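Local coordinates for protein Cap5O (Staphylococcus aureus, PDB 3OJO) that probably oxidises UDP-N-acetyl-mannosamine with NAD as the hydride acceptor, a step in making the capsular polysaccharide of the bacterium, at residues 223-228 and 257-262. Residues are numbered along the deposited sequence; the frame is centred on the assembly and turned at random.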
ATOM      1  N   ASP B 223       7.303   2.559  -0.523  1.00 34.13           N
ATOM      2  CA  ASP B 223       8.258   1.460  -0.640  1.00 33.51           C
ATOM      3  C   ASP B 223       7.596   0.096  -0.587  1.00 36.47           C
ATOM      4  O   ASP B 223       7.904  -0.749  -1.416  1.00 36.60           O
ATOM      5  CB  ASP B 223       9.391   1.593   0.406  1.00 35.36           C
ATOM      6  CG  ASP B 223      10.610   0.726   0.131  1.00 48.17           C
ATOM      7  OD1 ASP B 223      11.386   1.065  -0.772  1.00 52.10           O
ATOM      8  OD2 ASP B 223      10.794  -0.276   0.833  1.00 56.04           O
ATOM      9  N   VAL B 224       6.681  -0.108   0.379  1.00 32.86           N
ATOM     10  CA  VAL B 224       5.922  -1.328   0.591  1.00 32.43           C
ATOM     11  C   VAL B 224       5.037  -1.610  -0.652  1.00 39.04           C
ATOM     12  O   VAL B 224       4.912  -2.775  -1.085  1.00 40.67           O
ATOM     13  CB  VAL B 224       5.110  -1.242   1.918  1.00 36.12           C
ATOM     14  CG1 VAL B 224       4.116  -2.407   2.038  1.00 35.83           C
ATOM     15  CG2 VAL B 224       6.027  -1.194   3.161  1.00 36.04           C
ATOM     16  N   ASN B 225       4.437  -0.538  -1.227  1.00 34.65           N
ATOM     17  CA  ASN B 225       3.580  -0.665  -2.399  1.00 34.72           C
ATOM     18  C   ASN B 225       4.350  -0.983  -3.698  1.00 37.87           C
ATOM     19  O   ASN B 225       3.871  -1.761  -4.539  1.00 36.15           O
ATOM     20  CB  ASN B 225       2.632   0.506  -2.517  1.00 34.84           C
ATOM     21  CG  ASN B 225       1.415   0.292  -1.674  1.00 44.45           C
ATOM     22  OD1 ASN B 225       1.330   0.753  -0.538  1.00 34.93           O
ATOM     23  ND2 ASN B 225       0.509  -0.531  -2.157  1.00 34.16           N
ATOM     24  N   ILE B 226       5.566  -0.435  -3.814  1.00 33.54           N
ATOM     25  CA  ILE B 226       6.463  -0.713  -4.923  1.00 33.13           C
ATOM     26  C   ILE B 226       6.922  -2.173  -4.793  1.00 37.09           C
ATOM     27  O   ILE B 226       6.902  -2.888  -5.785  1.00 36.79           O
ATOM     28  CB  ILE B 226       7.623   0.307  -5.029  1.00 35.28           C
ATOM     29  CG1 ILE B 226       7.077   1.686  -5.512  1.00 34.90           C
ATOM     30  CG2 ILE B 226       8.723  -0.223  -5.967  1.00 35.65           C
ATOM     31  CD1 ILE B 226       8.182   2.850  -5.562  1.00 38.80           C
ATOM     32  N   ALA B 227       7.264  -2.623  -3.561  1.00 33.88           N
ATOM     33  CA  ALA B 227       7.634  -4.018  -3.254  1.00 33.11           C
ATOM     34  C   ALA B 227       6.494  -4.964  -3.688  1.00 36.28           C
ATOM     35  O   ALA B 227       6.754  -5.989  -4.317  1.00 37.07           O
ATOM     36  CB  ALA B 227       7.903  -4.170  -1.764  1.00 33.09           C
ATOM     37  N   LEU B 228       5.240  -4.587  -3.398  1.00 31.13           N
ATOM     38  CA  LEU B 228       4.063  -5.358  -3.802  1.00 30.36           C
ATOM     39  C   LEU B 228       3.981  -5.543  -5.323  1.00 33.95           C
ATOM     40  O   LEU B 228       3.801  -6.658  -5.793  1.00 35.33           O
ATOM     41  CB  LEU B 228       2.783  -4.746  -3.214  1.00 30.13           C
ATOM     42  CG  LEU B 228       1.447  -5.398  -3.633  1.00 35.11           C
ATOM     43  CD1 LEU B 228       1.439  -6.885  -3.327  1.00 35.86           C
ATOM     44  CD2 LEU B 228       0.312  -4.727  -2.956  1.00 36.61           C
ATOM     45  N   ASN B 257      -4.885   0.933  -5.378  1.00 27.05           N
ATOM     46  CA  ASN B 257      -3.928   1.805  -6.042  1.00 25.60           C
ATOM     47  C   ASN B 257      -2.559   1.154  -6.186  1.00 29.40           C
ATOM     48  O   ASN B 257      -1.557   1.710  -5.741  1.00 27.94           O
ATOM     49  CB  ASN B 257      -3.849   3.183  -5.317  1.00 25.77           C
ATOM     50  CG  ASN B 257      -5.173   3.746  -4.837  1.00 56.72           C
ATOM     51  OD1 ASN B 257      -5.956   4.324  -5.610  1.00 56.44           O
ATOM     52  ND2 ASN B 257      -5.474   3.536  -3.546  1.00 47.98           N
ATOM     53  N   ILE B 258      -2.508  -0.018  -6.829  1.00 29.01           N
ATOM     54  CA  ILE B 258      -1.254  -0.776  -7.034  1.00 28.83           C
ATOM     55  C   ILE B 258      -0.237   0.044  -7.814  1.00 34.03           C
ATOM     56  O   ILE B 258      -0.563   0.667  -8.824  1.00 34.52           O
ATOM     57  CB  ILE B 258      -1.497  -2.206  -7.608  1.00 30.65           C
ATOM     58  CG1 ILE B 258      -2.455  -2.981  -6.692  1.00 30.63           C
ATOM     59  CG2 ILE B 258      -0.185  -2.977  -7.783  1.00 30.34           C
ATOM     60  CD1 ILE B 258      -3.222  -4.065  -7.316  1.00 39.45           C
ATOM     61  N   HIS B 259       0.974   0.101  -7.296  1.00 30.74           N
ATOM     62  CA  HIS B 259       2.023   0.907  -7.897  1.00 30.30           C
ATOM     63  C   HIS B 259       2.664   0.237  -9.112  1.00 35.49           C
ATOM     64  O   HIS B 259       2.320  -0.886  -9.471  1.00 34.22           O
ATOM     65  CB  HIS B 259       3.065   1.337  -6.828  1.00 30.50           C
ATOM     66  CG  HIS B 259       2.506   2.192  -5.724  1.00 33.40           C
ATOM     67  ND1 HIS B 259       3.322   3.054  -4.993  1.00 34.91           N
ATOM     68  CD2 HIS B 259       1.233   2.302  -5.261  1.00 34.36           C
ATOM     69  CE1 HIS B 259       2.518   3.647  -4.119  1.00 33.90           C
ATOM     70  NE2 HIS B 259       1.256   3.209  -4.230  1.00 34.19           N
ATOM     71  N   GLN B 260       3.586   0.954  -9.758  1.00 34.58           N
ATOM     72  CA  GLN B 260       4.325   0.470 -10.914  1.00 34.21           C
ATOM     73  C   GLN B 260       5.589  -0.274 -10.481  1.00 40.70           C
ATOM     74  O   GLN B 260       6.297   0.174  -9.573  1.00 39.46           O
ATOM     75  CB  GLN B 260       4.693   1.626 -11.868  1.00 34.51           C
ATOM     76  CG  GLN B 260       3.528   2.173 -12.689  1.00 26.01           C
ATOM     77  CD  GLN B 260       2.872   1.125 -13.569  1.00 40.40           C
ATOM     78  OE1 GLN B 260       1.735   0.722 -13.325  1.00 31.02           O
ATOM     79  NE2 GLN B 260       3.590   0.643 -14.586  1.00 33.06           N
ATOM     80  N   PRO B 261       5.888  -1.426 -11.116  1.00 39.65           N
ATOM     81  CA  PRO B 261       7.145  -2.125 -10.792  1.00 40.02           C
ATOM     82  C   PRO B 261       8.329  -1.424 -11.469  1.00 45.81           C
ATOM     83  O   PRO B 261       8.132  -0.545 -12.329  1.00 46.80           O
ATOM     84  CB  PRO B 261       6.931  -3.526 -11.358  1.00 41.60           C
ATOM     85  CG  PRO B 261       5.915  -3.346 -12.460  1.00 45.13           C
ATOM     86  CD  PRO B 261       5.149  -2.092 -12.211  1.00 40.17           C
ATOM     87  N   GLY B 262       9.542  -1.807 -11.080  1.00 41.48           N
ATOM     88  CA  GLY B 262      10.755  -1.211 -11.625  1.00 40.71           C
ATOM     89  C   GLY B 262      12.025  -1.980 -11.325  1.00 43.84           C
ATOM     90  O   GLY B 262      11.983  -3.118 -10.862  1.00 43.59           O
TER
HETATM   91  O   HOH W   1       1.225  -1.470  -4.788  1.00 25.36           O
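In the central domain of this UDP-sugar dehydrogenase, the long helix 208-238 is met by the loop that follows helix 243-250, and His259 of that loop lies against Asn225 and Ile226. The flat imidazole offers one face to Asn225: CB of Asn225 stands 3.4 Å from the centroid of the His259 ring, only 4° off the ring normal, a CH-pi contact. The Asn225 amide plane is turned 22° from the ring. With CG anti to the carbonyl carbon, on a CB that points at the helix, His259 lays its ring over that methylene. Ile226 comes at the ring edge, near its plane, with its CG1 4.0 Å from His259 ND1, a van der Waals contact. No direct hydrogen bond crosses the interface; one water joins the two sides instead. It donates to Asn225 O at 2.7 Å, and it accepts from Asn225 ND2 and His259 N. Asparagine suits this place because its short amide can hold the water and still reach the dimer interface, where ND2 also bonds OD1 of Asn225 of the second subunit. Across this contact the loop thus meets the helix through ring packing and a water bridge, and the same asparagine links that bridge to the subunit interface.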